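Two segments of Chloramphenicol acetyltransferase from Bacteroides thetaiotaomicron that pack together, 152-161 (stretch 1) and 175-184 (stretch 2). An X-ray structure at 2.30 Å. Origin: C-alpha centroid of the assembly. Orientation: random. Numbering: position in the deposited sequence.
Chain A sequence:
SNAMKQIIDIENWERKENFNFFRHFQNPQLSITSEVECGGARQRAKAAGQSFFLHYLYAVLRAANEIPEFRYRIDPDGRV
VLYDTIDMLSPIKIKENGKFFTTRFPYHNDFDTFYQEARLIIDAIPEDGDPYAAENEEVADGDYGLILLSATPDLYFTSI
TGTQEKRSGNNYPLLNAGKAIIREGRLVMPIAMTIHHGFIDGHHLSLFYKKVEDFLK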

# COMPACT_ATOMS: atom_id res chain seq x y z
N THR A 152 13.75 -3.29 -6.47
CA THR A 152 13.56 -4.72 -6.48
C THR A 152 13.32 -5.11 -7.91
O THR A 152 12.15 -5.29 -8.32
CB THR A 152 12.43 -5.25 -5.49
OG1 THR A 152 11.15 -4.82 -5.93
CG2 THR A 152 12.64 -4.70 -4.15
N PRO A 153 14.42 -5.25 -8.69
CA PRO A 153 14.33 -5.37 -10.14
C PRO A 153 13.73 -6.66 -10.63
O PRO A 153 13.37 -6.73 -11.80
CB PRO A 153 15.79 -5.23 -10.61
CG PRO A 153 16.60 -5.73 -9.43
CD PRO A 153 15.82 -5.26 -8.23
N ASP A 154 13.61 -7.66 -9.74
CA ASP A 154 13.03 -8.97 -10.07
C ASP A 154 11.60 -9.17 -9.54
O ASP A 154 11.06 -10.29 -9.60
CB ASP A 154 13.92 -10.11 -9.53
CG ASP A 154 15.33 -10.10 -10.14
OD1 ASP A 154 15.46 -9.89 -11.36
OD2 ASP A 154 16.30 -10.30 -9.38
N LEU A 155 10.99 -8.09 -9.04
CA LEU A 155 9.64 -8.13 -8.51
C LEU A 155 8.75 -7.03 -9.09
O LEU A 155 9.08 -5.85 -9.00
CB LEU A 155 9.69 -7.98 -6.98
CG LEU A 155 8.36 -8.01 -6.20
CD1 LEU A 155 7.52 -9.24 -6.56
CD2 LEU A 155 8.58 -7.92 -4.68
N TYR A 156 7.64 -7.44 -9.70
CA TYR A 156 6.58 -6.50 -10.08
C TYR A 156 5.60 -6.49 -8.90
O TYR A 156 5.20 -7.56 -8.39
CB TYR A 156 5.87 -6.88 -11.40
CG TYR A 156 5.16 -5.68 -12.03
CD1 TYR A 156 5.81 -4.86 -12.95
CD2 TYR A 156 3.85 -5.32 -11.64
CE1 TYR A 156 5.17 -3.73 -13.50
CE2 TYR A 156 3.21 -4.19 -12.16
CZ TYR A 156 3.87 -3.40 -13.10
OH TYR A 156 3.27 -2.29 -13.65
N PHE A 157 5.28 -5.30 -8.40
CA PHE A 157 4.34 -5.18 -7.27
C PHE A 157 3.28 -4.15 -7.64
O PHE A 157 3.54 -3.27 -8.48
CB PHE A 157 5.08 -4.76 -5.99
CG PHE A 157 5.97 -3.53 -6.16
CD1 PHE A 157 5.42 -2.24 -6.13
CD2 PHE A 157 7.37 -3.66 -6.32
CE1 PHE A 157 6.23 -1.09 -6.28
CE2 PHE A 157 8.19 -2.51 -6.47
CZ PHE A 157 7.61 -1.23 -6.45
N THR A 158 2.10 -4.24 -7.03
CA THR A 158 1.08 -3.23 -7.26
C THR A 158 0.96 -2.27 -6.08
O THR A 158 0.28 -1.23 -6.19
CB THR A 158 -0.31 -3.84 -7.53
OG1 THR A 158 -0.56 -4.88 -6.58
CG2 THR A 158 -0.39 -4.40 -8.93
N SER A 159 1.62 -2.62 -4.97
CA SER A 159 1.59 -1.82 -3.78
C SER A 159 2.81 -2.11 -2.89
O SER A 159 3.14 -3.27 -2.64
CB SER A 159 0.30 -2.13 -3.02
OG SER A 159 0.27 -1.51 -1.74
N ILE A 160 3.49 -1.05 -2.44
CA ILE A 160 4.38 -1.12 -1.28
C ILE A 160 4.07 0.11 -0.42
O ILE A 160 4.08 1.23 -0.91
CB ILE A 160 5.90 -1.17 -1.64
CG1 ILE A 160 6.25 -2.49 -2.34
CG2 ILE A 160 6.76 -1.03 -0.35
CD1 ILE A 160 7.65 -2.61 -2.92
N THR A 161 3.76 -0.10 0.85
CA THR A 161 3.60 1.02 1.77
C THR A 161 4.89 1.22 2.57
O THR A 161 5.64 0.27 2.83
CB THR A 161 2.52 0.74 2.78
OG1 THR A 161 2.98 -0.32 3.62
CG2 THR A 161 1.22 0.38 2.08
N LEU A 175 10.93 5.58 -1.41
CA LEU A 175 10.42 5.09 -2.69
C LEU A 175 10.90 3.67 -2.93
O LEU A 175 11.90 3.23 -2.34
CB LEU A 175 10.85 5.97 -3.88
CG LEU A 175 10.29 7.40 -3.98
CD1 LEU A 175 11.22 8.43 -3.30
CD2 LEU A 175 10.06 7.76 -5.43
N ASN A 176 10.17 2.98 -3.79
CA ASN A 176 10.46 1.64 -4.23
C ASN A 176 10.24 1.55 -5.71
O ASN A 176 9.20 2.03 -6.21
CB ASN A 176 9.50 0.66 -3.57
CG ASN A 176 9.68 0.60 -2.08
OD1 ASN A 176 10.53 -0.14 -1.58
ND2 ASN A 176 8.86 1.35 -1.35
N ALA A 177 11.17 0.91 -6.41
CA ALA A 177 11.06 0.67 -7.83
C ALA A 177 10.96 -0.85 -7.99
O ALA A 177 11.58 -1.60 -7.22
CB ALA A 177 12.27 1.22 -8.55
N GLY A 178 10.17 -1.30 -8.94
CA GLY A 178 10.02 -2.73 -9.17
C GLY A 178 10.43 -3.13 -10.56
O GLY A 178 11.00 -2.32 -11.30
N LYS A 179 10.12 -4.36 -10.91
CA LYS A 179 10.46 -4.95 -12.21
C LYS A 179 9.83 -4.24 -13.43
O LYS A 179 8.64 -3.89 -13.41
CB LYS A 179 10.03 -6.43 -12.22
CG LYS A 179 10.64 -7.24 -13.30
CD LYS A 179 10.10 -8.66 -13.25
CE LYS A 179 10.60 -9.48 -14.42
NZ LYS A 179 10.03 -10.86 -14.36
N ALA A 180 10.65 -4.06 -14.48
CA ALA A 180 10.20 -3.54 -15.78
C ALA A 180 9.69 -4.69 -16.62
O ALA A 180 10.34 -5.74 -16.79
CB ALA A 180 11.30 -2.78 -16.51
N ILE A 181 8.49 -4.50 -17.13
CA ILE A 181 7.72 -5.60 -17.67
C ILE A 181 6.90 -5.11 -18.88
O ILE A 181 6.44 -3.96 -18.93
CB ILE A 181 6.88 -6.19 -16.51
CG1 ILE A 181 7.57 -7.44 -15.97
CG2 ILE A 181 5.45 -6.47 -16.88
CD1 ILE A 181 6.94 -7.94 -14.69
N ILE A 182 6.80 -5.96 -19.89
CA ILE A 182 5.97 -5.67 -21.06
C ILE A 182 4.48 -5.88 -20.74
O ILE A 182 4.07 -6.97 -20.35
CB ILE A 182 6.45 -6.45 -22.33
CG1 ILE A 182 7.68 -5.73 -22.90
CG2 ILE A 182 5.37 -6.47 -23.42
CD1 ILE A 182 8.62 -6.63 -23.56
N ARG A 183 3.72 -4.80 -20.85
CA ARG A 183 2.27 -4.82 -20.70
C ARG A 183 1.61 -4.17 -21.91
O ARG A 183 1.81 -2.98 -22.19
CB ARG A 183 1.81 -4.07 -19.44
CG ARG A 183 1.30 -4.99 -18.34
CD ARG A 183 2.29 -5.00 -17.20
NE ARG A 183 1.87 -5.86 -16.09
CZ ARG A 183 1.07 -5.49 -15.10
NH1 ARG A 183 0.56 -4.26 -15.07
NH2 ARG A 183 0.77 -6.36 -14.14
N GLU A 184 0.82 -4.98 -22.62
CA GLU A 184 0.21 -4.60 -23.90
C GLU A 184 1.23 -3.97 -24.87
O GLU A 184 1.04 -2.87 -25.38
CB GLU A 184 -1.02 -3.71 -23.66
CG GLU A 184 -2.01 -4.36 -22.67
CD GLU A 184 -3.37 -3.66 -22.65
OE1 GLU A 184 -4.16 -3.91 -23.59
OE2 GLU A 184 -3.64 -2.88 -21.71
O HOH W 1 13.61 -5.42 -14.14

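Stretch 1 (152-161) folds a type I turn, Thr-152 to Leu-155, against the middle of stretch 2 (175-184), and two backbone hydrogen bonds pin it there. Thr-152 N donates to Ala-177 O (2.9 Å, 163° at the hydrogen), and Lys-179 N donates to Leu-155 O (2.6 Å, 169°), short and nearly straight. The turn closes on itself through Leu-155 N to Thr-152 O (3.1 Å). With chi1 in p, Thr-152 also brings OG1 within 3.5 Å of Ala-177 O, a weak second bond to the same carbonyl. Gly-178 CA makes a CA-H...O contact with Thr-152 O (3.4 Å). The lack of a side chain matters here: an ideal CB on Gly-178 would lie 2.6 Å from Phe-157 CE2 and 2.7 Å from Leu-155 O, both clashes. Phe-157, chi1 p, leaves its backbone sideways, yet its ring end reaches stretch 2, with CZ 3.6 Å from Asn-176 O at the ring edge. Tyr-156 takes the t rotamer, which lays its side chain along stretch 2: CD1 meets Lys-179 O at 3.0 Å by the ring edge, CB touches Ile-181 CD1 at 3.6 Å, and Arg-183 approaches obliquely. Arg-183 CZ stands 4.4 Å from the Tyr-156 ring centroid, 33° off the normal, an off-centre cation-pi contact; Tyr-156 OH lies over one face of the guanidinium. Lys-179 is extended, all four chi angles t, so its aliphatic part passes the turn, CG 3.2 Å from Pro-153 O, while its end leads away. Asn-176, chi1 m, points toward stretch 1 and sets ND2 3.3 Å from Ile-160 CG2, a van der Waals contact because the methyl offers no acceptor. Water 1 bridges the segments, donating to Pro-153 O (2.7 Å) and accepting from Ala-180 N (3.3 Å).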